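Local coordinates for dopamine N-acetyltransferase-like Protein (Tribolium castaneum, PDB 6V3T) that probably transfers acyl groups from acyl-CoA thioesters, acetyl-CoA among them, to the amine of serotonin and related arylalkylamines, at residues F155-Q168 with P201-S213. Residues are numbered along the deposited sequence; the frame is centred on the assembly and turned at random.
Sequences FKLVKVDATSLFTQ and PHDYYKVMTKVVS. With ACO (acetyl coenzyme *a), chain G.
Ala162 N donates its N-H to Lys206 O at 2.8 Å, and Lys206 N returns a bond to Ala162 O, closing the last hydrogen-bonded pair before strand 157-162 leaves the sheet. Behind it Val160 with Met208 and Val158 with Lys210 pair in the same antiparallel way; the proton of Val158 N meets Lys210 O almost head-on, with an N-H...O angle of 174°. Val160 and Met208 point the same way side by side, CG1 against CB at 3.7 Å. The Met208 chain, bent at its last torsion (chi3 80°), brings SD against both Ala162 CB and Gln168 CA, 3.8 Å from the latter, and so seats the start of helix 165-174 on strand 204-211. Gln168 NE2 adds a weak bond to Tyr204 O, while its OE1 lies 3.5 Å from CE2 of the Tyr204 ring.

Past strand 157-162 and ahead of Tyr204, the edge of His202 meets one face of Phe166, planes at 81° in a T-shaped pair, with NE2 offset toward the ring's rim. The adenine of acetyl-CoA covers the opposite face, with C5A over the ring centre, 3.5 Å from its plane. A serine in place of Phe166 would probably leave the adenine without its aromatic platform and the His202 edge without a face to meet. Thr163 OG1 approaches N4P of the pantetheine arm at 3.0 Å and is hydrogen-bonded to Glu25. In this GNAT-type fold, strand 157-162, held in register by strand 204-211, thus leads into the loop and helix start that meet the cofactor, polar at the pantetheine and aromatic at the adenine.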
ATOM      1  N   PHE A 155      -7.581 -12.269  12.079  1.00 72.02           N
ATOM      2  CA  PHE A 155      -7.861 -10.809  11.997  1.00 69.35           C
ATOM      3  C   PHE A 155      -9.367 -10.596  11.799  1.00 68.59           C
ATOM      4  O   PHE A 155     -10.055 -11.541  11.351  1.00 71.94           O
ATOM      5  CB  PHE A 155      -7.046 -10.151  10.882  1.00 65.78           C
ATOM      6  CG  PHE A 155      -5.585  -9.974  11.207  1.00 65.40           C
ATOM      7  CD1 PHE A 155      -4.673 -10.985  10.948  1.00 64.26           C
ATOM      8  CD2 PHE A 155      -5.124  -8.803  11.786  1.00 62.86           C
ATOM      9  CE1 PHE A 155      -3.329 -10.824  11.247  1.00 62.62           C
ATOM     10  CE2 PHE A 155      -3.782  -8.646  12.084  1.00 63.31           C
ATOM     11  CZ  PHE A 155      -2.887  -9.656  11.811  1.00 63.23           C
ATOM     12  N   LYS A 156      -9.857  -9.403  12.149  1.00 67.86           N
ATOM     13  CA  LYS A 156     -11.301  -9.042  12.101  1.00 69.60           C
ATOM     14  C   LYS A 156     -11.560  -7.957  11.056  1.00 66.10           C
ATOM     15  O   LYS A 156     -12.677  -7.943  10.520  1.00 70.37           O
ATOM     16  CB  LYS A 156     -11.783  -8.541  13.462  1.00 80.89           C
ATOM     17  CG  LYS A 156     -11.804  -9.591  14.567  1.00 92.35           C
ATOM     18  CD  LYS A 156     -12.050  -9.007  15.941  1.00 96.64           C
ATOM     19  CE  LYS A 156     -12.549 -10.036  16.931  1.00100.37           C
ATOM     20  NZ  LYS A 156     -12.717  -9.445  18.278  1.00104.73           N
ATOM     21  N   LEU A 157     -10.582  -7.075  10.798  1.00 63.77           N
ATOM     22  CA  LEU A 157     -10.692  -5.940   9.835  1.00 58.89           C
ATOM     23  C   LEU A 157      -9.479  -5.904   8.906  1.00 57.07           C
ATOM     24  O   LEU A 157      -8.338  -5.900   9.400  1.00 50.76           O
ATOM     25  CB  LEU A 157     -10.774  -4.613  10.590  1.00 59.31           C
ATOM     26  CG  LEU A 157     -11.138  -3.402   9.728  1.00 57.05           C
ATOM     27  CD1 LEU A 157     -12.637  -3.166   9.747  1.00 58.30           C
ATOM     28  CD2 LEU A 157     -10.408  -2.159  10.191  1.00 55.12           C
ATOM     29  N   VAL A 158      -9.735  -5.815   7.601  1.00 58.51           N
ATOM     30  CA  VAL A 158      -8.695  -5.589   6.558  1.00 56.58           C
ATOM     31  C   VAL A 158      -8.883  -4.165   6.049  1.00 53.22           C
ATOM     32  O   VAL A 158     -10.043  -3.741   5.878  1.00 51.56           O
ATOM     33  CB  VAL A 158      -8.781  -6.626   5.422  1.00 58.93           C
ATOM     34  CG1 VAL A 158      -7.741  -6.373   4.341  1.00 58.95           C
ATOM     35  CG2 VAL A 158      -8.659  -8.053   5.950  1.00 60.09           C
ATOM     36  N   LYS A 159      -7.776  -3.457   5.855  1.00 52.14           N
ATOM     37  CA  LYS A 159      -7.762  -2.036   5.442  1.00 52.05           C
ATOM     38  C   LYS A 159      -6.703  -1.876   4.350  1.00 53.78           C
ATOM     39  O   LYS A 159      -5.723  -2.662   4.354  1.00 54.05           O
ATOM     40  CB  LYS A 159      -7.531  -1.161   6.677  1.00 49.58           C
ATOM     41  CG  LYS A 159      -7.239   0.307   6.409  1.00 49.87           C
ATOM     42  CD  LYS A 159      -5.786   0.621   6.514  1.00 49.79           C
ATOM     43  CE  LYS A 159      -5.350   1.874   5.797  1.00 50.77           C
ATOM     44  NZ  LYS A 159      -3.907   2.113   6.036  1.00 54.33           N
ATOM     45  N   VAL A 160      -6.922  -0.927   3.436  1.00 54.21           N
ATOM     46  CA  VAL A 160      -6.025  -0.651   2.274  1.00 57.42           C
ATOM     47  C   VAL A 160      -6.020   0.853   1.977  1.00 58.50           C
ATOM     48  O   VAL A 160      -7.130   1.464   1.852  1.00 50.42           O
ATOM     49  CB  VAL A 160      -6.442  -1.456   1.027  1.00 57.50           C
ATOM     50  CG1 VAL A 160      -7.891  -1.187   0.629  1.00 56.80           C
ATOM     51  CG2 VAL A 160      -5.499  -1.193  -0.141  1.00 55.47           C
ATOM     52  N   ASP A 161      -4.821   1.423   1.857  1.00 59.47           N
ATOM     53  CA  ASP A 161      -4.650   2.832   1.438  1.00 62.77           C
ATOM     54  C   ASP A 161      -4.722   2.829  -0.082  1.00 62.83           C
ATOM     55  O   ASP A 161      -3.671   2.671  -0.707  1.00 71.43           O
ATOM     56  CB  ASP A 161      -3.358   3.431   1.989  1.00 64.46           C
ATOM     57  CG  ASP A 161      -3.496   3.916   3.417  1.00 63.51           C
ATOM     58  OD1 ASP A 161      -4.255   4.882   3.631  1.00 70.13           O
ATOM     59  OD2 ASP A 161      -2.863   3.319   4.294  1.00 60.26           O
ATOM     60  N   ALA A 162      -5.930   2.934  -0.630  1.00 60.66           N
ATOM     61  CA  ALA A 162      -6.217   2.729  -2.067  1.00 62.03           C
ATOM     62  C   ALA A 162      -5.964   4.028  -2.823  1.00 57.92           C
ATOM     63  O   ALA A 162      -6.928   4.782  -3.048  1.00 56.83           O
ATOM     64  CB  ALA A 162      -7.637   2.247  -2.249  1.00 67.06           C
ATOM     65  N   THR A 163      -4.712   4.275  -3.184  1.00 57.62           N
ATOM     66  CA  THR A 163      -4.283   5.512  -3.877  1.00 61.10           C
ATOM     67  C   THR A 163      -4.562   5.380  -5.374  1.00 64.43           C
ATOM     68  O   THR A 163      -4.902   6.386  -6.007  1.00 61.93           O
ATOM     69  CB  THR A 163      -2.796   5.741  -3.662  1.00 59.11           C
ATOM     70  OG1 THR A 163      -2.200   4.613  -4.293  1.00 56.17           O
ATOM     71  CG2 THR A 163      -2.408   5.823  -2.205  1.00 60.48           C
ATOM     72  N   SER A 164      -4.374   4.175  -5.908  1.00 70.49           N
ATOM     73  CA  SER A 164      -4.703   3.814  -7.307  1.00 69.07           C
ATOM     74  C   SER A 164      -6.192   3.489  -7.375  1.00 69.04           C
ATOM     75  O   SER A 164      -6.674   2.796  -6.478  1.00 70.51           O
ATOM     76  CB  SER A 164      -3.873   2.657  -7.778  1.00 69.57           C
ATOM     77  OG  SER A 164      -4.094   2.396  -9.154  1.00 66.87           O
ATOM     78  N   LEU A 165      -6.891   3.983  -8.386  1.00 66.00           N
ATOM     79  CA  LEU A 165      -8.339   3.706  -8.564  1.00 65.70           C
ATOM     80  C   LEU A 165      -8.527   2.271  -9.094  1.00 63.54           C
ATOM     81  O   LEU A 165      -9.585   1.657  -8.819  1.00 65.63           O
ATOM     82  CB  LEU A 165      -8.918   4.779  -9.486  1.00 65.67           C
ATOM     83  CG  LEU A 165      -9.859   4.296 -10.580  1.00 65.79           C
ATOM     84  CD1 LEU A 165     -11.262   4.142 -10.034  1.00 68.00           C
ATOM     85  CD2 LEU A 165      -9.851   5.265 -11.747  1.00 69.03           C
ATOM     86  N   PHE A 166      -7.521   1.707  -9.746  1.00 61.56           N
ATOM     87  CA  PHE A 166      -7.519   0.260 -10.081  1.00 61.57           C
ATOM     88  C   PHE A 166      -7.603  -0.527  -8.782  1.00 60.85           C
ATOM     89  O   PHE A 166      -8.373  -1.473  -8.707  1.00 63.46           O
ATOM     90  CB  PHE A 166      -6.270  -0.129 -10.865  1.00 61.24           C
ATOM     91  CG  PHE A 166      -5.987   0.779 -12.031  1.00 60.78           C
ATOM     92  CD1 PHE A 166      -6.995   1.541 -12.598  1.00 60.12           C
ATOM     93  CD2 PHE A 166      -4.715   0.867 -12.570  1.00 62.23           C
ATOM     94  CE1 PHE A 166      -6.722   2.392 -13.653  1.00 60.54           C
ATOM     95  CE2 PHE A 166      -4.448   1.708 -13.637  1.00 59.78           C
ATOM     96  CZ  PHE A 166      -5.454   2.466 -14.177  1.00 60.87           C
ATOM     97  N   THR A 167      -6.839  -0.100  -7.783  1.00 63.15           N
ATOM     98  CA  THR A 167      -6.830  -0.716  -6.437  1.00 63.53           C
ATOM     99  C   THR A 167      -8.181  -0.495  -5.768  1.00 60.66           C
ATOM    100  O   THR A 167      -8.566  -1.337  -4.945  1.00 59.70           O
ATOM    101  CB  THR A 167      -5.733  -0.136  -5.544  1.00 66.24           C
ATOM    102  OG1 THR A 167      -4.493  -0.615  -6.055  1.00 67.63           O
ATOM    103  CG2 THR A 167      -5.879  -0.533  -4.092  1.00 67.88           C
ATOM    104  N   GLN A 168      -8.824   0.632  -6.050  1.00 56.45           N
ATOM    105  CA  GLN A 168     -10.175   0.918  -5.519  1.00 59.75           C
ATOM    106  C   GLN A 168     -11.136  -0.102  -6.131  1.00 62.60           C
ATOM    107  O   GLN A 168     -11.972  -0.658  -5.389  1.00 64.48           O
ATOM    108  CB  GLN A 168     -10.606   2.354  -5.822  1.00 62.90           C
ATOM    109  CG  GLN A 168      -9.804   3.404  -5.072  1.00 66.10           C
ATOM    110  CD  GLN A 168      -9.989   4.793  -5.639  1.00 71.09           C
ATOM    111  OE1 GLN A 168     -11.108   5.243  -5.892  1.00 73.19           O
ATOM    112  NE2 GLN A 168      -8.881   5.492  -5.827  1.00 71.49           N
ATOM    113  N   PRO A 201      -6.634   8.779 -14.302  1.00 74.29           N
ATOM    114  CA  PRO A 201      -7.931   8.928 -13.633  1.00 72.62           C
ATOM    115  C   PRO A 201      -7.921   8.887 -12.097  1.00 73.79           C
ATOM    116  O   PRO A 201      -8.980   8.703 -11.517  1.00 77.18           O
ATOM    117  CB  PRO A 201      -8.697   7.702 -14.164  1.00 67.45           C
ATOM    118  CG  PRO A 201      -7.632   6.643 -14.396  1.00 67.02           C
ATOM    119  CD  PRO A 201      -6.307   7.369 -14.537  1.00 70.52           C
ATOM    120  N   HIS A 202      -6.751   9.079 -11.478  1.00 74.02           N
ATOM    121  CA  HIS A 202      -6.536   8.954 -10.010  1.00 71.29           C
ATOM    122  C   HIS A 202      -6.766  10.304  -9.330  1.00 74.05           C
ATOM    123  O   HIS A 202      -5.780  10.916  -8.885  1.00 74.08           O
ATOM    124  CB  HIS A 202      -5.146   8.387  -9.766  1.00 68.07           C
ATOM    125  CG  HIS A 202      -4.934   7.104 -10.489  1.00 67.24           C
ATOM    126  ND1 HIS A 202      -3.711   6.552 -10.662  1.00 68.82           N
ATOM    127  CD2 HIS A 202      -5.791   6.268 -11.101  1.00 68.27           C
ATOM    128  CE1 HIS A 202      -3.813   5.416 -11.333  1.00 68.36           C
ATOM    129  NE2 HIS A 202      -5.075   5.219 -11.623  1.00 67.52           N
ATOM    130  N   ASP A 203      -8.024  10.738  -9.262  1.00 78.53           N
ATOM    131  CA  ASP A 203      -8.416  12.105  -8.824  1.00 86.87           C
ATOM    132  C   ASP A 203      -8.617  12.135  -7.305  1.00 85.63           C
ATOM    133  O   ASP A 203      -8.851  13.248  -6.780  1.00 92.05           O
ATOM    134  CB  ASP A 203      -9.701  12.587  -9.511  1.00 96.08           C
ATOM    135  CG  ASP A 203      -9.677  12.572 -11.032  1.00102.21           C
ATOM    136  OD1 ASP A 203      -8.567  12.664 -11.607  1.00101.03           O
ATOM    137  OD2 ASP A 203     -10.778  12.468 -11.633  1.00104.77           O
ATOM    138  N   TYR A 204      -8.570  10.977  -6.626  1.00 77.99           N
ATOM    139  CA  TYR A 204      -8.812  10.881  -5.160  1.00 74.54           C
ATOM    140  C   TYR A 204      -8.279   9.570  -4.571  1.00 69.16           C
ATOM    141  O   TYR A 204      -8.126   8.567  -5.294  1.00 64.98           O
ATOM    142  CB  TYR A 204     -10.300  11.061  -4.867  1.00 78.12           C
ATOM    143  CG  TYR A 204     -11.212  10.204  -5.704  1.00 81.74           C
ATOM    144  CD1 TYR A 204     -11.459  10.468  -7.028  1.00 79.52           C
ATOM    145  CD2 TYR A 204     -11.845   9.115  -5.170  1.00 87.73           C
ATOM    146  CE1 TYR A 204     -12.288   9.673  -7.799  1.00 81.41           C
ATOM    147  CE2 TYR A 204     -12.701   8.322  -5.916  1.00 86.11           C
ATOM    148  CZ  TYR A 204     -12.923   8.593  -7.241  1.00 82.37           C
ATOM    149  OH  TYR A 204     -13.751   7.799  -7.973  1.00 83.49           O
ATOM    150  N   TYR A 205      -8.009   9.618  -3.261  1.00 68.61           N
ATOM    151  CA  TYR A 205      -7.456   8.522  -2.420  1.00 67.47           C
ATOM    152  C   TYR A 205      -8.550   8.078  -1.448  1.00 68.23           C
ATOM    153  O   TYR A 205      -9.174   8.939  -0.772  1.00 65.53           O
ATOM    154  CB  TYR A 205      -6.179   8.996  -1.717  1.00 67.55           C
ATOM    155  CG  TYR A 205      -5.826   8.374  -0.383  1.00 65.13           C
ATOM    156  CD1 TYR A 205      -5.638   7.007  -0.236  1.00 66.69           C
ATOM    157  CD2 TYR A 205      -5.581   9.172   0.721  1.00 61.41           C
ATOM    158  CE1 TYR A 205      -5.267   6.449   0.983  1.00 64.43           C
ATOM    159  CE2 TYR A 205      -5.206   8.635   1.943  1.00 61.20           C
ATOM    160  CZ  TYR A 205      -5.051   7.267   2.078  1.00 63.64           C
ATOM    161  OH  TYR A 205      -4.689   6.751   3.292  1.00 62.20           O
ATOM    162  N   LYS A 206      -8.816   6.774  -1.432  1.00 64.49           N
ATOM    163  CA  LYS A 206      -9.799   6.157  -0.523  1.00 62.30           C
ATOM    164  C   LYS A 206      -9.057   5.252   0.438  1.00 63.15           C
ATOM    165  O   LYS A 206      -8.231   4.449  -0.040  1.00 69.85           O
ATOM    166  CB  LYS A 206     -10.804   5.304  -1.287  1.00 63.84           C
ATOM    167  CG  LYS A 206     -11.937   6.061  -1.948  1.00 65.50           C
ATOM    168  CD  LYS A 206     -12.695   5.166  -2.885  1.00 65.85           C
ATOM    169  CE  LYS A 206     -14.018   5.727  -3.330  1.00 66.77           C
ATOM    170  NZ  LYS A 206     -14.769   4.691  -4.068  1.00 69.18           N
ATOM    171  N   VAL A 207      -9.343   5.395   1.730  1.00 62.60           N
ATOM    172  CA  VAL A 207      -9.134   4.322   2.737  1.00 60.45           C
ATOM    173  C   VAL A 207     -10.358   3.407   2.655  1.00 55.33           C
ATOM    174  O   VAL A 207     -11.485   3.921   2.689  1.00 48.35           O
ATOM    175  CB  VAL A 207      -8.889   4.890   4.146  1.00 60.64           C
ATOM    176  CG1 VAL A 207      -8.864   3.800   5.205  1.00 62.54           C
ATOM    177  CG2 VAL A 207      -7.594   5.680   4.191  1.00 61.71           C
ATOM    178  N   MET A 208     -10.118   2.110   2.476  1.00 55.71           N
ATOM    179  CA  MET A 208     -11.162   1.093   2.213  1.00 55.15           C
ATOM    180  C   MET A 208     -10.927  -0.088   3.147  1.00 54.13           C
ATOM    181  O   MET A 208      -9.785  -0.318   3.552  1.00 55.16           O
ATOM    182  CB  MET A 208     -11.136   0.633   0.753  1.00 56.28           C
ATOM    183  CG  MET A 208     -11.235   1.790  -0.226  1.00 58.14           C
ATOM    184  SD  MET A 208     -11.393   1.308  -1.964  1.00 57.79           S
ATOM    185  CE  MET A 208     -13.145   0.912  -2.025  1.00 57.63           C
ATOM    186  N   THR A 209     -11.995  -0.806   3.452  1.00 56.44           N
ATOM    187  CA  THR A 209     -12.114  -1.661   4.647  1.00 56.93           C
ATOM    188  C   THR A 209     -13.112  -2.783   4.371  1.00 59.64           C
ATOM    189  O   THR A 209     -14.144  -2.510   3.726  1.00 61.11           O
ATOM    190  CB  THR A 209     -12.529  -0.791   5.835  1.00 56.33           C
ATOM    191  OG1 THR A 209     -11.312  -0.501   6.519  1.00 54.83           O
ATOM    192  CG2 THR A 209     -13.544  -1.445   6.750  1.00 58.82           C
ATOM    193  N   LYS A 210     -12.820  -3.981   4.873  1.00 58.46           N
ATOM    194  CA  LYS A 210     -13.804  -5.077   4.967  1.00 59.70           C
ATOM    195  C   LYS A 210     -13.632  -5.777   6.305  1.00 62.01           C
ATOM    196  O   LYS A 210     -12.478  -5.880   6.769  1.00 64.27           O
ATOM    197  CB  LYS A 210     -13.629  -6.066   3.819  1.00 64.06           C
ATOM    198  CG  LYS A 210     -14.899  -6.826   3.471  1.00 67.57           C
ATOM    199  CD  LYS A 210     -14.670  -7.949   2.502  1.00 69.40           C
ATOM    200  CE  LYS A 210     -15.901  -8.802   2.288  1.00 69.15           C
ATOM    201  NZ  LYS A 210     -15.521 -10.223   2.107  1.00 70.38           N
ATOM    202  N   VAL A 211     -14.746  -6.238   6.874  1.00 62.99           N
ATOM    203  CA  VAL A 211     -14.813  -7.000   8.153  1.00 64.36           C
ATOM    204  C   VAL A 211     -14.860  -8.491   7.793  1.00 66.27           C
ATOM    205  O   VAL A 211     -15.603  -8.835   6.859  1.00 67.48           O
ATOM    206  CB  VAL A 211     -16.040  -6.559   8.975  1.00 66.07           C
ATOM    207  CG1 VAL A 211     -15.989  -7.086  10.400  1.00 66.13           C
ATOM    208  CG2 VAL A 211     -16.218  -5.044   8.970  1.00 65.48           C
ATOM    209  N   VAL A 212     -14.107  -9.339   8.500  1.00 69.80           N
ATOM    210  CA  VAL A 212     -13.806 -10.740   8.068  1.00 75.72           C
ATOM    211  C   VAL A 212     -14.083 -11.724   9.226  1.00 82.94           C
ATOM    212  O   VAL A 212     -14.826 -11.328  10.143  1.00 90.76           O
ATOM    213  CB  VAL A 212     -12.364 -10.801   7.533  1.00 76.18           C
ATOM    214  CG1 VAL A 212     -12.101  -9.717   6.494  1.00 68.74           C
ATOM    215  CG2 VAL A 212     -11.339 -10.718   8.649  1.00 81.12           C
ATOM    216  N   SER A 213     -13.528 -12.951   9.188  1.00 89.90           N
ATOM    217  CA  SER A 213     -13.905 -14.107  10.059  1.00 87.06           C
ATOM    218  C   SER A 213     -12.706 -14.653  10.859  1.00 90.11           C
ATOM    219  O   SER A 213     -12.221 -15.742  10.759  1.00 89.68           O
ATOM    220  CB  SER A 213     -14.531 -15.176   9.213  1.00 84.87           C
ATOM    221  OG  SER A 213     -15.515 -14.610   8.361  1.00 80.85           O
TER
HETATM  222  N1A ACO G 301      -7.358   1.123 -16.915  1.00 60.70           N
HETATM  223  C2A ACO G 301      -8.568   0.971 -16.361  1.00 64.63           C
HETATM  224  N3A ACO G 301      -8.841   0.019 -15.453  1.00 67.97           N
HETATM  225  C4A ACO G 301      -7.894  -0.841 -15.050  1.00 65.71           C
HETATM  226  C5A ACO G 301      -6.565  -0.732 -15.616  1.00 63.79           C
HETATM  227  C6A ACO G 301      -6.341   0.321 -16.598  1.00 60.64           C
HETATM  228  N6A ACO G 301      -5.135   0.468 -17.154  1.00 61.71           N
HETATM  229  N7A ACO G 301      -5.824  -1.688 -15.062  1.00 65.25           N
HETATM  230  C8A ACO G 301      -6.617  -2.367 -14.208  1.00 64.78           C
HETATM  231  N9A ACO G 301      -7.850  -1.862 -14.224  1.00 65.84           N
HETATM  232  C1B ACO G 301      -8.936  -2.349 -13.386  1.00 66.42           C
HETATM  233  C2B ACO G 301      -9.641  -3.554 -13.941  1.00 67.18           C
HETATM  234  O2B ACO G 301     -10.765  -3.183 -14.712  1.00 61.68           O
HETATM  235  C3B ACO G 301     -10.041  -4.251 -12.665  1.00 69.76           C
HETATM  236  O3B ACO G 301     -11.205  -3.648 -12.152  1.00 79.20           O
HETATM  237  P3B ACO G 301     -12.592  -4.411 -12.341  1.00 87.69           P
HETATM  238  O7A ACO G 301     -13.620  -3.300 -12.420  1.00 79.13           O
HETATM  239  O8A ACO G 301     -12.331  -5.106 -13.666  1.00 75.42           O
HETATM  240  O9A ACO G 301     -12.629  -5.246 -11.064  1.00 78.42           O
HETATM  241  C4B ACO G 301      -8.953  -3.942 -11.677  1.00 63.07           C
HETATM  242  O4B ACO G 301      -8.316  -2.799 -12.186  1.00 64.71           O
HETATM  243  C5B ACO G 301      -7.959  -5.049 -11.540  1.00 59.64           C
HETATM  244  O5B ACO G 301      -7.004  -5.032 -12.580  1.00 57.91           O
HETATM  245  P1A ACO G 301      -5.764  -5.997 -12.365  1.00 60.14           P
HETATM  246  O1A ACO G 301      -6.207  -7.159 -11.510  1.00 57.86           O
HETATM  247  O2A ACO G 301      -5.021  -6.276 -13.630  1.00 65.45           O
HETATM  248  O3A ACO G 301      -4.813  -5.000 -11.552  1.00 65.80           O
HETATM  249  P2A ACO G 301      -3.298  -4.817 -12.042  1.00 67.73           P
HETATM  250  O4A ACO G 301      -2.718  -6.214 -12.187  1.00 59.05           O
HETATM  251  O5A ACO G 301      -3.292  -3.933 -13.264  1.00 68.75           O
HETATM  252  O6A ACO G 301      -2.769  -3.890 -10.783  1.00 67.65           O
HETATM  253  CBP ACO G 301      -1.527  -1.777 -10.145  1.00 64.58           C
HETATM  254  CCP ACO G 301      -1.505  -3.178 -10.775  1.00 68.08           C
HETATM  255  CDP ACO G 301      -2.616  -1.739  -9.085  1.00 60.43           C
HETATM  256  CEP ACO G 301      -1.809  -0.818 -11.283  1.00 64.08           C
HETATM  257  CAP ACO G 301      -0.150  -1.352  -9.514  1.00 70.77           C
HETATM  258  OAP ACO G 301       0.773  -1.065 -10.572  1.00 58.49           O
HETATM  259  C9P ACO G 301      -0.110  -0.119  -8.538  1.00 76.52           C
HETATM  260  O9P ACO G 301       0.183   1.005  -8.950  1.00 67.59           O
HETATM  261  N8P ACO G 301      -0.387  -0.318  -7.210  1.00 72.02           N
HETATM  262  C7P ACO G 301      -0.455   0.737  -6.194  1.00 68.57           C
HETATM  263  C6P ACO G 301      -1.723   0.722  -5.313  1.00 66.96           C
HETATM  264  C5P ACO G 301      -1.479   0.900  -3.824  1.00 67.17           C
HETATM  265  O5P ACO G 301      -1.780   0.037  -3.030  1.00 57.17           O
HETATM  266  N4P ACO G 301      -0.959   2.060  -3.426  1.00 87.86           N
HETATM  267  C3P ACO G 301      -0.823   2.461  -2.009  1.00100.82           C
HETATM  268  C2P ACO G 301       0.595   2.779  -1.490  1.00107.42           C
HETATM  269  S1P ACO G 301       0.910   4.516  -1.255  1.00115.11           S
HETATM  270  C   ACO G 301       2.587   4.669  -1.440  1.00109.80           C
HETATM  271  O   ACO G 301       3.345   3.798  -1.037  1.00117.81           O
HETATM  272  CH3 ACO G 301       3.190   5.881  -2.087  1.00 99.15           C